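Local structure of glycoside Hydrolase (Bacteroides uniformis, 5T9X) at residues I122-P127 against K319-K324; I170-M175 against K324-F329; L217-F222 against N280-N285. The protein is a family 16 glycoside hydrolase from a human gut bacterium that probably cleaves agarose or a related red-algal galactan. One frame throughout, in Å; residues are numbered along the deposited sequence.

In the fold
The chain has the two-sheet beta sandwich expected of family 16. Contact 3 starts from a strand within it, while contacts 1 and 2 lie among loops at its end. These two are neighbours, with centres 8 Å apart, and share K324. The backbone pair I122 N and F329 O lies 2.9 Å apart, and E320 O meets N327 ND2. Contact 3 lies on the opposite side of the chain's centre, its own centre about 34 Å from contact 1 and 29 Å from contact 2. Its strand pairs with strand 188-195, which carries the E-x-D-x-x-E signature of the family. The sodium is held by E51, D75, N77, G118 and D332, about 13 Å from the F329 side chain.

Contact 1. Residues I122-P127 against K319-K324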
ATOM      1  N   ILE A 122      -2.953  -8.116   8.810  1.00 26.29           N
ATOM      2  CA  ILE A 122      -4.274  -7.789   8.319  1.00 27.46           C
ATOM      3  C   ILE A 122      -4.899  -9.053   7.791  1.00 28.67           C
ATOM      4  O   ILE A 122      -4.397  -9.606   6.841  1.00 26.50           O
ATOM      5  CB  ILE A 122      -4.199  -6.745   7.207  1.00 27.69           C
ATOM      6  CG1 ILE A 122      -3.503  -5.512   7.738  1.00 26.91           C
ATOM      7  CG2 ILE A 122      -5.603  -6.379   6.687  1.00 28.19           C
ATOM      8  CD1 ILE A 122      -3.478  -4.385   6.744  1.00 28.44           C
ATOM      9  N   GLU A 123      -5.997  -9.499   8.402  1.00 33.17           N
ATOM     10  CA  GLU A 123      -6.669 -10.719   7.945  1.00 37.34           C
ATOM     11  C   GLU A 123      -7.867 -10.467   7.013  1.00 33.80           C
ATOM     12  O   GLU A 123      -8.361  -9.361   6.897  1.00 30.53           O
ATOM     13  CB  GLU A 123      -7.016 -11.674   9.120  1.00 44.24           C
ATOM     14  CG  GLU A 123      -8.059 -11.258  10.167  1.00 51.51           C
ATOM     15  CD  GLU A 123      -8.591 -12.462  10.997  1.00 59.04           C
ATOM     16  OE1 GLU A 123      -7.848 -13.473  11.146  1.00 62.35           O
ATOM     17  OE2 GLU A 123      -9.756 -12.417  11.488  1.00 58.15           O
ATOM     18  N   THR A 124      -8.293 -11.531   6.345  1.00 33.18           N
ATOM     19  CA  THR A 124      -9.468 -11.536   5.503  1.00 33.15           C
ATOM     20  C   THR A 124     -10.391 -12.708   5.854  1.00 32.28           C
ATOM     21  O   THR A 124      -9.940 -13.822   5.985  1.00 36.24           O
ATOM     22  CB  THR A 124      -9.033 -11.646   4.053  1.00 32.47           C
ATOM     23  OG1 THR A 124      -8.166 -10.553   3.781  1.00 35.39           O
ATOM     24  CG2 THR A 124     -10.206 -11.580   3.110  1.00 32.78           C
ATOM     25  N   SER A 125     -11.681 -12.441   5.991  1.00 31.46           N
ATOM     26  CA  SER A 125     -12.659 -13.474   6.257  1.00 31.02           C
ATOM     27  C   SER A 125     -13.934 -13.123   5.547  1.00 30.87           C
ATOM     28  O   SER A 125     -14.055 -12.044   4.993  1.00 32.51           O
ATOM     29  CB  SER A 125     -12.910 -13.615   7.759  1.00 30.47           C
ATOM     30  OG  SER A 125     -13.692 -12.550   8.270  1.00 31.27           O
ATOM     31  N   ARG A 126     -14.882 -14.045   5.584  1.00 31.47           N
ATOM     32  CA  ARG A 126     -16.224 -13.816   5.082  1.00 31.87           C
ATOM     33  C   ARG A 126     -17.188 -14.675   5.894  1.00 33.74           C
ATOM     34  O   ARG A 126     -17.263 -15.882   5.681  1.00 31.24           O
ATOM     35  CB  ARG A 126     -16.310 -14.149   3.580  1.00 30.51           C
ATOM     36  CG  ARG A 126     -17.680 -13.876   2.989  1.00 28.58           C
ATOM     37  CD  ARG A 126     -17.775 -14.208   1.519  1.00 28.04           C
ATOM     38  NE  ARG A 126     -16.876 -13.404   0.696  1.00 28.26           N
ATOM     39  CZ  ARG A 126     -16.031 -13.873  -0.227  1.00 29.01           C
ATOM     40  NH1 ARG A 126     -15.956 -15.161  -0.514  1.00 28.34           N
ATOM     41  NH2 ARG A 126     -15.240 -13.032  -0.898  1.00 30.97           N
ATOM     42  N   PRO A 127     -17.937 -14.066   6.819  1.00 37.97           N
ATOM     43  CA  PRO A 127     -18.960 -14.813   7.560  1.00 41.42           C
ATOM     44  C   PRO A 127     -20.048 -15.464   6.677  1.00 45.94           C
ATOM     45  O   PRO A 127     -20.184 -15.122   5.497  1.00 47.74           O
ATOM     46  CB  PRO A 127     -19.606 -13.743   8.439  1.00 40.26           C
ATOM     47  CG  PRO A 127     -18.658 -12.614   8.464  1.00 40.43           C
ATOM     48  CD  PRO A 127     -17.953 -12.637   7.159  1.00 39.08           C
ATOM     49  N   LYS A 319     -13.603 -21.221  -0.099  1.00 37.24           N
ATOM     50  CA  LYS A 319     -12.613 -22.301   0.061  1.00 38.09           C
ATOM     51  C   LYS A 319     -11.214 -21.703   0.298  1.00 39.79           C
ATOM     52  O   LYS A 319     -10.574 -22.046   1.289  1.00 42.12           O
ATOM     53  CB  LYS A 319     -12.638 -23.271  -1.134  1.00 37.33           C
ATOM     54  CG  LYS A 319     -12.048 -24.651  -0.856  1.00 38.49           C
ATOM     55  N   GLU A 320     -10.776 -20.774  -0.568  1.00 38.27           N
ATOM     56  CA  GLU A 320      -9.486 -20.055  -0.394  1.00 36.56           C
ATOM     57  C   GLU A 320      -9.361 -19.348   0.976  1.00 34.06           C
ATOM     58  O   GLU A 320      -8.289 -19.330   1.567  1.00 30.38           O
ATOM     59  CB  GLU A 320      -9.255 -19.032  -1.527  1.00 38.25           C
ATOM     60  CG  GLU A 320      -8.947 -19.612  -2.920  1.00 39.22           C
ATOM     61  CD  GLU A 320      -9.081 -18.603  -4.087  1.00 39.54           C
ATOM     62  OE1 GLU A 320      -9.696 -17.525  -3.924  1.00 39.68           O
ATOM     63  OE2 GLU A 320      -8.579 -18.881  -5.206  1.00 39.24           O
ATOM     64  N   LEU A 321     -10.465 -18.800   1.484  1.00 34.61           N
ATOM     65  CA  LEU A 321     -10.474 -18.167   2.814  1.00 34.81           C
ATOM     66  C   LEU A 321     -10.440 -19.126   4.014  1.00 36.15           C
ATOM     67  O   LEU A 321     -10.285 -18.664   5.130  1.00 33.36           O
ATOM     68  CB  LEU A 321     -11.681 -17.248   2.968  1.00 32.22           C
ATOM     69  CG  LEU A 321     -11.792 -16.099   1.982  1.00 32.53           C
ATOM     70  CD1 LEU A 321     -13.156 -15.446   2.149  1.00 33.07           C
ATOM     71  CD2 LEU A 321     -10.678 -15.075   2.135  1.00 32.28           C
ATOM     72  N   MET A 322     -10.604 -20.437   3.804  1.00 42.86           N
ATOM     73  CA  MET A 322     -10.371 -21.439   4.882  1.00 46.20           C
ATOM     74  C   MET A 322      -8.928 -21.386   5.442  1.00 42.05           C
ATOM     75  O   MET A 322      -8.703 -21.673   6.606  1.00 41.14           O
ATOM     76  CB  MET A 322     -10.684 -22.890   4.415  1.00 54.17           C
ATOM     77  CG  MET A 322     -12.149 -23.229   4.099  1.00 60.24           C
ATOM     78  SD  MET A 322     -13.369 -22.628   5.306  1.00 76.08           S
ATOM     79  CE  MET A 322     -13.103 -23.661   6.768  1.00 71.46           C
ATOM     80  N   ASN A 323      -7.970 -21.041   4.591  1.00 40.45           N
ATOM     81  CA  ASN A 323      -6.570 -20.880   4.967  1.00 39.97           C
ATOM     82  C   ASN A 323      -6.272 -19.414   5.325  1.00 38.96           C
ATOM     83  O   ASN A 323      -6.076 -18.584   4.434  1.00 36.65           O
ATOM     84  CB  ASN A 323      -5.692 -21.328   3.788  1.00 39.35           C
ATOM     85  CG  ASN A 323      -4.229 -21.336   4.130  1.00 40.15           C
ATOM     86  OD1 ASN A 323      -3.752 -20.565   4.968  1.00 43.36           O
ATOM     87  ND2 ASN A 323      -3.500 -22.215   3.487  1.00 41.50           N
ATOM     88  N   LYS A 324      -6.201 -19.115   6.617  1.00 40.09           N
ATOM     89  CA  LYS A 324      -6.103 -17.737   7.085  1.00 41.72           C
ATOM     90  C   LYS A 324      -4.715 -17.110   6.892  1.00 42.17           C
ATOM     91  O   LYS A 324      -4.619 -15.888   6.694  1.00 38.78           O
ATOM     92  CB  LYS A 324      -6.548 -17.637   8.543  1.00 47.03           C
ATOM     93  CG  LYS A 324      -7.987 -18.090   8.753  1.00 53.53           C
ATOM     94  CD  LYS A 324      -8.510 -17.698  10.126  1.00 60.32           C
ATOM     95  CE  LYS A 324      -9.781 -18.474  10.472  1.00 66.49           C
ATOM     96  NZ  LYS A 324     -10.549 -17.869  11.606  1.00 67.45           N
TER
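The guanidinium of R126 has the methyl CD1 of L321 over one face, 3.9 Å above the plane and displaced toward its rim. Its N-H groups bond outside the two segments: NE to G146 O, NH1 to P316 O and NH2 to T147 OG1. These three bonds fix the rotation of the plane against the leucine. The chain of R126 leaves the backbone with CG anti to N and then bends at chi3 (-62°). This bend brings the guanidinium back toward L321, and the two side chains cross at about a right angle. The same methyl also touches the root of the arginine, with L321 CD1 3.7 Å from R126 CB. The other leucine branch turns to T124, where CD2 lies 3.7 Å from T124 CG2. T124 OG1 bonds instead to T149 OG1 of strand 140-154, and S125 OG to H112 NE2. L321 sits in a turn where M322 N bonds K319 O at 3.0 Å. At the outer end, E123 and K324 extend the same way and touch loosely, E123 OE1 4.4 Å from K324 CD. E123 OE1 is 5.2 Å from K324 NZ, too far for a salt bridge, though their opposite charges may still attract weakly. The leucine holds loop 319-324 against the chain leaving strand 119-122 by van der Waals packing of its two methyls, with no hydrogen bond across.

Contact 2. Residues I170-M175 against K324-F329; sequences IANSTM and KDNNTF
S173 and N327 form the tight end of this contact. S173 OG donates to N327 OD1 at 2.6 Å, in the carbonyl plane, with a C=O...donor angle of 146°. The serine hydroxyl reaches the asparagine because it stands anti to its own backbone N (chi1 -169°). It also accepts from M175 N at 3.3 Å, closing an ST turn. N327 ND2 bonds E320 O and N323 O, which fixes the amide. The methyl of A171 packs 3.7 Å from both N326 O and T328 O. The F329 ring reaches I170, with CE1 3.9 Å from CA.

At the partly exposed side, the side chains of N172 and N326 lie side by side and point the same way, their amide planes 57° apart. Water 1 accepts from N172 N and probably donates to D325 O of the type I turn 325-328. Replacing S173 with an alanine would probably leave N327 OD1 without its short bond and the M175 N-H without this acceptor, ending the ST turn. One buried side-chain bond thus ties the loop from strand 162-169 of one sheet to strand 176-182 of the other onto the turn leading into strand 329-341, beside the partly exposed asparagine pair.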
ATOM      1  N   ILE A 170       3.645  -9.975   0.898  1.00 21.05           N
ATOM      2  CA  ILE A 170       2.397  -9.836   0.181  1.00 21.83           C
ATOM      3  C   ILE A 170       1.539 -11.088   0.368  1.00 23.46           C
ATOM      4  O   ILE A 170       2.040 -12.214   0.311  1.00 25.20           O
ATOM      5  CB  ILE A 170       2.690  -9.576  -1.297  1.00 21.48           C
ATOM      6  CG1 ILE A 170       3.225  -8.146  -1.462  1.00 21.66           C
ATOM      7  CG2 ILE A 170       1.460  -9.792  -2.159  1.00 21.83           C
ATOM      8  CD1 ILE A 170       4.086  -7.969  -2.686  1.00 21.58           C
ATOM      9  N   ALA A 171       0.246 -10.890   0.590  1.00 23.69           N
ATOM     10  CA  ALA A 171      -0.623 -12.012   0.880  1.00 24.70           C
ATOM     11  C   ALA A 171      -0.734 -12.950  -0.317  1.00 24.27           C
ATOM     12  O   ALA A 171      -0.812 -12.498  -1.446  1.00 21.54           O
ATOM     13  CB  ALA A 171      -2.002 -11.528   1.297  1.00 25.21           C
ATOM     14  N   ASN A 172      -0.753 -14.256  -0.044  1.00 25.97           N
ATOM     15  CA  ASN A 172      -0.983 -15.282  -1.065  1.00 27.90           C
ATOM     16  C   ASN A 172      -2.497 -15.403  -1.321  1.00 27.68           C
ATOM     17  O   ASN A 172      -3.126 -16.388  -0.970  1.00 27.88           O
ATOM     18  CB  ASN A 172      -0.364 -16.605  -0.628  1.00 28.83           C
ATOM     19  CG  ASN A 172      -0.446 -17.708  -1.694  1.00 30.88           C
ATOM     20  OD1 ASN A 172      -0.846 -17.518  -2.844  1.00 32.88           O
ATOM     21  ND2 ASN A 172      -0.074 -18.886  -1.285  1.00 32.86           N
ATOM     22  N   SER A 173      -3.030 -14.388  -1.990  1.00 28.14           N
ATOM     23  CA  SER A 173      -4.449 -14.103  -2.049  1.00 27.33           C
ATOM     24  C   SER A 173      -4.781 -13.339  -3.324  1.00 27.40           C
ATOM     25  O   SER A 173      -3.944 -12.612  -3.881  1.00 24.92           O
ATOM     26  CB  SER A 173      -4.808 -13.244  -0.852  1.00 28.57           C
ATOM     27  OG  SER A 173      -6.213 -13.147  -0.718  1.00 32.20           O
ATOM     28  N   THR A 174      -6.003 -13.484  -3.810  1.00 27.92           N
ATOM     29  CA  THR A 174      -6.444 -12.603  -4.901  1.00 27.47           C
ATOM     30  C   THR A 174      -6.741 -11.169  -4.399  1.00 25.55           C
ATOM     31  O   THR A 174      -6.861 -10.246  -5.182  1.00 24.56           O
ATOM     32  CB  THR A 174      -7.658 -13.192  -5.631  1.00 28.39           C
ATOM     33  OG1 THR A 174      -8.725 -13.411  -4.703  1.00 28.19           O
ATOM     34  CG2 THR A 174      -7.279 -14.493  -6.295  1.00 29.80           C
ATOM     35  N   MET A 175      -6.869 -11.000  -3.095  1.00 25.92           N
ATOM     36  CA  MET A 175      -6.930  -9.672  -2.478  1.00 26.74           C
ATOM     37  C   MET A 175      -5.686  -8.856  -2.801  1.00 24.40           C
ATOM     38  O   MET A 175      -4.588  -9.396  -2.888  1.00 24.24           O
ATOM     39  CB  MET A 175      -6.987  -9.804  -0.956  1.00 29.10           C
ATOM     40  CG  MET A 175      -8.184 -10.561  -0.380  1.00 31.14           C
ATOM     41  SD  MET A 175      -9.687  -9.585  -0.519  1.00 33.80           S
ATOM     42  CE  MET A 175      -9.448  -8.425   0.827  1.00 34.72           C
ATOM     43  N   LYS A 324      -6.201 -19.115   6.617  1.00 40.09           N
ATOM     44  CA  LYS A 324      -6.103 -17.737   7.085  1.00 41.72           C
ATOM     45  C   LYS A 324      -4.715 -17.110   6.892  1.00 42.17           C
ATOM     46  O   LYS A 324      -4.619 -15.888   6.694  1.00 38.78           O
ATOM     47  CB  LYS A 324      -6.548 -17.637   8.543  1.00 47.03           C
ATOM     48  CG  LYS A 324      -7.987 -18.090   8.753  1.00 53.53           C
ATOM     49  CD  LYS A 324      -8.510 -17.698  10.126  1.00 60.32           C
ATOM     50  CE  LYS A 324      -9.781 -18.474  10.472  1.00 66.49           C
ATOM     51  NZ  LYS A 324     -10.549 -17.869  11.606  1.00 67.45           N
ATOM     52  N   ASP A 325      -3.654 -17.929   6.928  1.00 42.47           N
ATOM     53  CA  ASP A 325      -2.300 -17.448   6.644  1.00 41.86           C
ATOM     54  C   ASP A 325      -2.159 -16.931   5.194  1.00 38.73           C
ATOM     55  O   ASP A 325      -1.577 -15.870   4.959  1.00 37.69           O
ATOM     56  CB  ASP A 325      -1.244 -18.514   6.975  1.00 45.98           C
ATOM     57  CG  ASP A 325      -1.131 -18.813   8.508  1.00 51.75           C
ATOM     58  OD1 ASP A 325      -1.602 -18.023   9.375  1.00 47.82           O
ATOM     59  OD2 ASP A 325      -0.550 -19.868   8.847  1.00 55.52           O
ATOM     60  N   ASN A 326      -2.720 -17.647   4.231  1.00 34.96           N
ATOM     61  CA  ASN A 326      -2.752 -17.164   2.845  1.00 35.22           C
ATOM     62  C   ASN A 326      -3.433 -15.801   2.635  1.00 35.18           C
ATOM     63  O   ASN A 326      -3.084 -15.091   1.678  1.00 34.46           O
ATOM     64  CB  ASN A 326      -3.458 -18.168   1.931  1.00 34.81           C
ATOM     65  CG  ASN A 326      -2.572 -19.315   1.515  1.00 34.58           C
ATOM     66  OD1 ASN A 326      -1.379 -19.358   1.806  1.00 33.93           O
ATOM     67  ND2 ASN A 326      -3.164 -20.260   0.812  1.00 34.97           N
ATOM     68  N   ASN A 327      -4.407 -15.453   3.485  1.00 31.23           N
ATOM     69  CA  ASN A 327      -5.156 -14.216   3.302  1.00 30.74           C
ATOM     70  C   ASN A 327      -4.846 -13.212   4.386  1.00 29.76           C
ATOM     71  O   ASN A 327      -5.663 -12.359   4.694  1.00 28.90           O
ATOM     72  CB  ASN A 327      -6.647 -14.520   3.196  1.00 31.20           C
ATOM     73  CG  ASN A 327      -6.962 -15.433   2.022  1.00 31.19           C
ATOM     74  OD1 ASN A 327      -6.962 -15.011   0.872  1.00 32.56           O
ATOM     75  ND2 ASN A 327      -7.209 -16.687   2.307  1.00 31.78           N
ATOM     76  N   THR A 328      -3.636 -13.310   4.933  1.00 29.59           N
ATOM     77  CA  THR A 328      -3.122 -12.380   5.911  1.00 29.16           C
ATOM     78  C   THR A 328      -1.941 -11.632   5.274  1.00 26.68           C
ATOM     79  O   THR A 328      -0.983 -12.247   4.831  1.00 27.80           O
ATOM     80  CB  THR A 328      -2.714 -13.142   7.187  1.00 31.70           C
ATOM     81  OG1 THR A 328      -3.887 -13.669   7.821  1.00 33.49           O
ATOM     82  CG2 THR A 328      -2.020 -12.242   8.170  1.00 34.00           C
ATOM     83  N   PHE A 329      -2.033 -10.307   5.204  1.00 25.18           N
ATOM     84  CA  PHE A 329      -0.910  -9.434   4.802  1.00 23.78           C
ATOM     85  C   PHE A 329      -0.106  -9.098   6.056  1.00 22.41           C
ATOM     86  O   PHE A 329      -0.707  -8.774   7.097  1.00 21.29           O
ATOM     87  CB  PHE A 329      -1.484  -8.166   4.154  1.00 24.11           C
ATOM     88  CG  PHE A 329      -0.472  -7.217   3.590  1.00 24.24           C
ATOM     89  CD1 PHE A 329       0.714  -7.648   3.049  1.00 25.60           C
ATOM     90  CD2 PHE A 329      -0.766  -5.859   3.540  1.00 25.46           C
ATOM     91  CE1 PHE A 329       1.628  -6.750   2.521  1.00 27.00           C
ATOM     92  CE2 PHE A 329       0.124  -4.944   3.003  1.00 25.46           C
ATOM     93  CZ  PHE A 329       1.331  -5.388   2.494  1.00 27.34           C
TER
HETATM   94  O   HOH W   1      -0.020 -14.902   2.758  1.00 23.61           O
HETATM   95  O   HOH W   2      -7.637 -15.767  -2.447  1.00 28.39           O

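Contact 3. Residues L217-F222 against N280-N285; sequences LSHHVF and NIIDPN
H219 reaches from strand 215-224 to the end of helix 279-282 through one straight hydrogen bond. Its NE2 donates to I282 O at 3.0 Å, with an N-H...O angle of 179°. The oxygen lies in the ring plane. The N-H meets a lone pair in the carbonyl plane, at a C=O...donor angle of 117°. The imidazole has CG between the backbone N and the carbonyl carbon (chi1 77°), which turns the ring toward the end of the helix. Next to NE2, H219 CE1 lies 3.6 Å from I281 O and 4.1 Å from I282 CD1. V221, two residues along the strand, lays CG2 against I282 O at 3.9 Å.

Farther out, P232 of strand 227-239 and L293 touch H219. I281 O accepts from Y230 OH of the same strand. D283, the first residue beyond the helix, is held by T288 OG1 at OD2 and by F287 N at OD1. The bond ties a strand of one sheet to the short helix that follows strand 271-277 of the other. A buried histidine thus serves as donor to a carbonyl at the helix's C-terminal end, where the helix itself supplies no N-H.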
ATOM      1  N   LEU A 217       3.854  -0.016  -8.936  1.00 18.53           N
ATOM      2  CA  LEU A 217       4.500   1.167  -8.412  1.00 18.78           C
ATOM      3  C   LEU A 217       3.882   2.370  -9.127  1.00 20.70           C
ATOM      4  O   LEU A 217       4.127   2.599 -10.312  1.00 21.95           O
ATOM      5  CB  LEU A 217       5.977   1.120  -8.725  1.00 17.25           C
ATOM      6  CG  LEU A 217       6.714  -0.133  -8.288  1.00 17.31           C
ATOM      7  CD1 LEU A 217       8.094  -0.142  -8.904  1.00 17.19           C
ATOM      8  CD2 LEU A 217       6.821  -0.226  -6.764  1.00 17.29           C
ATOM      9  N   SER A 218       3.086   3.143  -8.412  1.00 21.26           N
ATOM     10  CA  SER A 218       2.295   4.163  -9.042  1.00 22.37           C
ATOM     11  C   SER A 218       1.992   5.335  -8.125  1.00 21.23           C
ATOM     12  O   SER A 218       2.420   5.381  -6.985  1.00 20.78           O
ATOM     13  CB  SER A 218       0.976   3.541  -9.519  1.00 24.37           C
ATOM     14  OG  SER A 218       0.462   4.263 -10.632  1.00 26.05           O
ATOM     15  N   HIS A 219       1.271   6.291  -8.677  1.00 20.67           N
ATOM     16  CA  HIS A 219       0.706   7.391  -7.920  1.00 21.19           C
ATOM     17  C   HIS A 219      -0.542   7.844  -8.666  1.00 21.84           C
ATOM     18  O   HIS A 219      -0.697   7.498  -9.843  1.00 22.86           O
ATOM     19  CB  HIS A 219       1.745   8.526  -7.782  1.00 19.44           C
ATOM     20  CG  HIS A 219       1.908   9.354  -9.003  1.00 17.98           C
ATOM     21  ND1 HIS A 219       2.778   9.023 -10.010  1.00 17.91           N
ATOM     22  CD2 HIS A 219       1.338  10.525  -9.367  1.00 18.21           C
ATOM     23  CE1 HIS A 219       2.729   9.949 -10.954  1.00 18.09           C
ATOM     24  NE2 HIS A 219       1.862  10.872 -10.586  1.00 17.90           N
ATOM     25  N   HIS A 220      -1.420   8.577  -7.996  1.00 21.31           N
ATOM     26  CA  HIS A 220      -2.599   9.108  -8.642  1.00 22.54           C
ATOM     27  C   HIS A 220      -2.734  10.591  -8.317  1.00 23.46           C
ATOM     28  O   HIS A 220      -2.337  11.039  -7.236  1.00 21.67           O
ATOM     29  CB  HIS A 220      -3.878   8.401  -8.185  1.00 23.42           C
ATOM     30  CG  HIS A 220      -3.910   6.932  -8.469  1.00 26.22           C
ATOM     31  ND1 HIS A 220      -4.678   6.378  -9.474  1.00 27.01           N
ATOM     32  CD2 HIS A 220      -3.283   5.894  -7.867  1.00 28.85           C
ATOM     33  CE1 HIS A 220      -4.509   5.069  -9.488  1.00 28.64           C
ATOM     34  NE2 HIS A 220      -3.661   4.748  -8.526  1.00 30.36           N
ATOM     35  N   VAL A 221      -3.324  11.327  -9.256  1.00 23.76           N
ATOM     36  CA  VAL A 221      -3.822  12.659  -9.022  1.00 24.75           C
ATOM     37  C   VAL A 221      -5.299  12.652  -9.443  1.00 23.79           C
ATOM     38  O   VAL A 221      -5.628  12.064 -10.453  1.00 23.12           O
ATOM     39  CB  VAL A 221      -3.008  13.670  -9.825  1.00 27.53           C
ATOM     40  CG1 VAL A 221      -3.539  15.055  -9.578  1.00 30.54           C
ATOM     41  CG2 VAL A 221      -1.579  13.656  -9.355  1.00 29.07           C
ATOM     42  N   PHE A 222      -6.165  13.297  -8.667  1.00 22.71           N
ATOM     43  CA  PHE A 222      -7.609  13.273  -8.892  1.00 24.35           C
ATOM     44  C   PHE A 222      -8.215  14.650  -8.912  1.00 26.07           C
ATOM     45  O   PHE A 222      -7.750  15.549  -8.217  1.00 26.93           O
ATOM     46  CB  PHE A 222      -8.377  12.544  -7.782  1.00 23.92           C
ATOM     47  CG  PHE A 222      -7.892  11.155  -7.475  1.00 23.96           C
ATOM     48  CD1 PHE A 222      -8.411  10.061  -8.136  1.00 24.38           C
ATOM     49  CD2 PHE A 222      -6.981  10.929  -6.445  1.00 24.45           C
ATOM     50  CE1 PHE A 222      -7.999   8.771  -7.824  1.00 24.15           C
ATOM     51  CE2 PHE A 222      -6.564   9.646  -6.134  1.00 24.46           C
ATOM     52  CZ  PHE A 222      -7.072   8.560  -6.833  1.00 23.72           C
ATOM     53  N   ASN A 280       5.268  15.804 -17.308  1.00 29.52           N
ATOM     54  CA  ASN A 280       4.659  14.938 -18.298  1.00 30.83           C
ATOM     55  C   ASN A 280       4.222  13.564 -17.762  1.00 29.37           C
ATOM     56  O   ASN A 280       3.285  12.954 -18.288  1.00 30.14           O
ATOM     57  CB  ASN A 280       5.587  14.765 -19.495  1.00 33.38           C
ATOM     58  CG  ASN A 280       4.849  14.258 -20.722  1.00 36.98           C
ATOM     59  OD1 ASN A 280       5.181  13.204 -21.268  1.00 43.04           O
ATOM     60  ND2 ASN A 280       3.835  15.001 -21.154  1.00 36.68           N
ATOM     61  N   ILE A 281       4.883  13.080 -16.724  1.00 26.95           N
ATOM     62  CA  ILE A 281       4.507  11.807 -16.132  1.00 25.52           C
ATOM     63  C   ILE A 281       3.863  11.961 -14.744  1.00 24.87           C
ATOM     64  O   ILE A 281       3.081  11.084 -14.325  1.00 24.55           O
ATOM     65  CB  ILE A 281       5.692  10.814 -16.164  1.00 25.08           C
ATOM     66  CG1 ILE A 281       5.221   9.405 -15.761  1.00 25.93           C
ATOM     67  CG2 ILE A 281       6.825  11.289 -15.279  1.00 25.81           C
ATOM     68  CD1 ILE A 281       6.177   8.291 -16.117  1.00 26.20           C
ATOM     69  N   ILE A 282       4.159  13.053 -14.036  1.00 22.04           N
ATOM     70  CA  ILE A 282       3.513  13.308 -12.756  1.00 21.34           C
ATOM     71  C   ILE A 282       2.051  13.777 -12.887  1.00 20.56           C
ATOM     72  O   ILE A 282       1.170  13.314 -12.165  1.00 18.66           O
ATOM     73  CB  ILE A 282       4.306  14.359 -11.943  1.00 21.30           C
ATOM     74  CG1 ILE A 282       5.676  13.799 -11.565  1.00 21.61           C
ATOM     75  CG2 ILE A 282       3.550  14.785 -10.665  1.00 21.50           C
ATOM     76  CD1 ILE A 282       5.684  12.756 -10.468  1.00 21.20           C
ATOM     77  N   ASP A 283       1.824  14.761 -13.736  1.00 21.51           N
ATOM     78  CA  ASP A 283       0.517  15.427 -13.823  1.00 23.94           C
ATOM     79  C   ASP A 283       0.347  16.067 -15.206  1.00 25.71           C
ATOM     80  O   ASP A 283       0.239  17.297 -15.306  1.00 27.47           O
ATOM     81  CB  ASP A 283       0.370  16.495 -12.715  1.00 23.20           C
ATOM     82  CG  ASP A 283      -1.010  17.173 -12.720  1.00 24.43           C
ATOM     83  OD1 ASP A 283      -1.979  16.508 -13.175  1.00 25.24           O
ATOM     84  OD2 ASP A 283      -1.129  18.371 -12.288  1.00 24.06           O
ATOM     85  N   PRO A 284       0.349  15.246 -16.272  1.00 25.69           N
ATOM     86  CA  PRO A 284       0.293  15.817 -17.636  1.00 27.46           C
ATOM     87  C   PRO A 284      -1.030  16.520 -18.006  1.00 27.00           C
ATOM     88  O   PRO A 284      -1.026  17.367 -18.891  1.00 26.42           O
ATOM     89  CB  PRO A 284       0.561  14.606 -18.552  1.00 27.27           C
ATOM     90  CG  PRO A 284       0.141  13.416 -17.727  1.00 28.20           C
ATOM     91  CD  PRO A 284       0.458  13.775 -16.289  1.00 27.32           C
ATOM     92  N   ASN A 285      -2.117  16.171 -17.326  1.00 28.48           N
ATOM     93  CA  ASN A 285      -3.438  16.765 -17.532  1.00 29.62           C
ATOM     94  C   ASN A 285      -3.708  17.961 -16.634  1.00 30.90           C
ATOM     95  O   ASN A 285      -4.817  18.481 -16.657  1.00 31.24           O
ATOM     96  CB  ASN A 285      -4.536  15.725 -17.271  1.00 31.18           C
ATOM     97  CG  ASN A 285      -4.415  14.524 -18.177  1.00 33.48           C
ATOM     98  OD1 ASN A 285      -4.385  14.689 -19.374  1.00 36.52           O
ATOM     99  ND2 ASN A 285      -4.330  13.315 -17.613  1.00 34.36           N
TER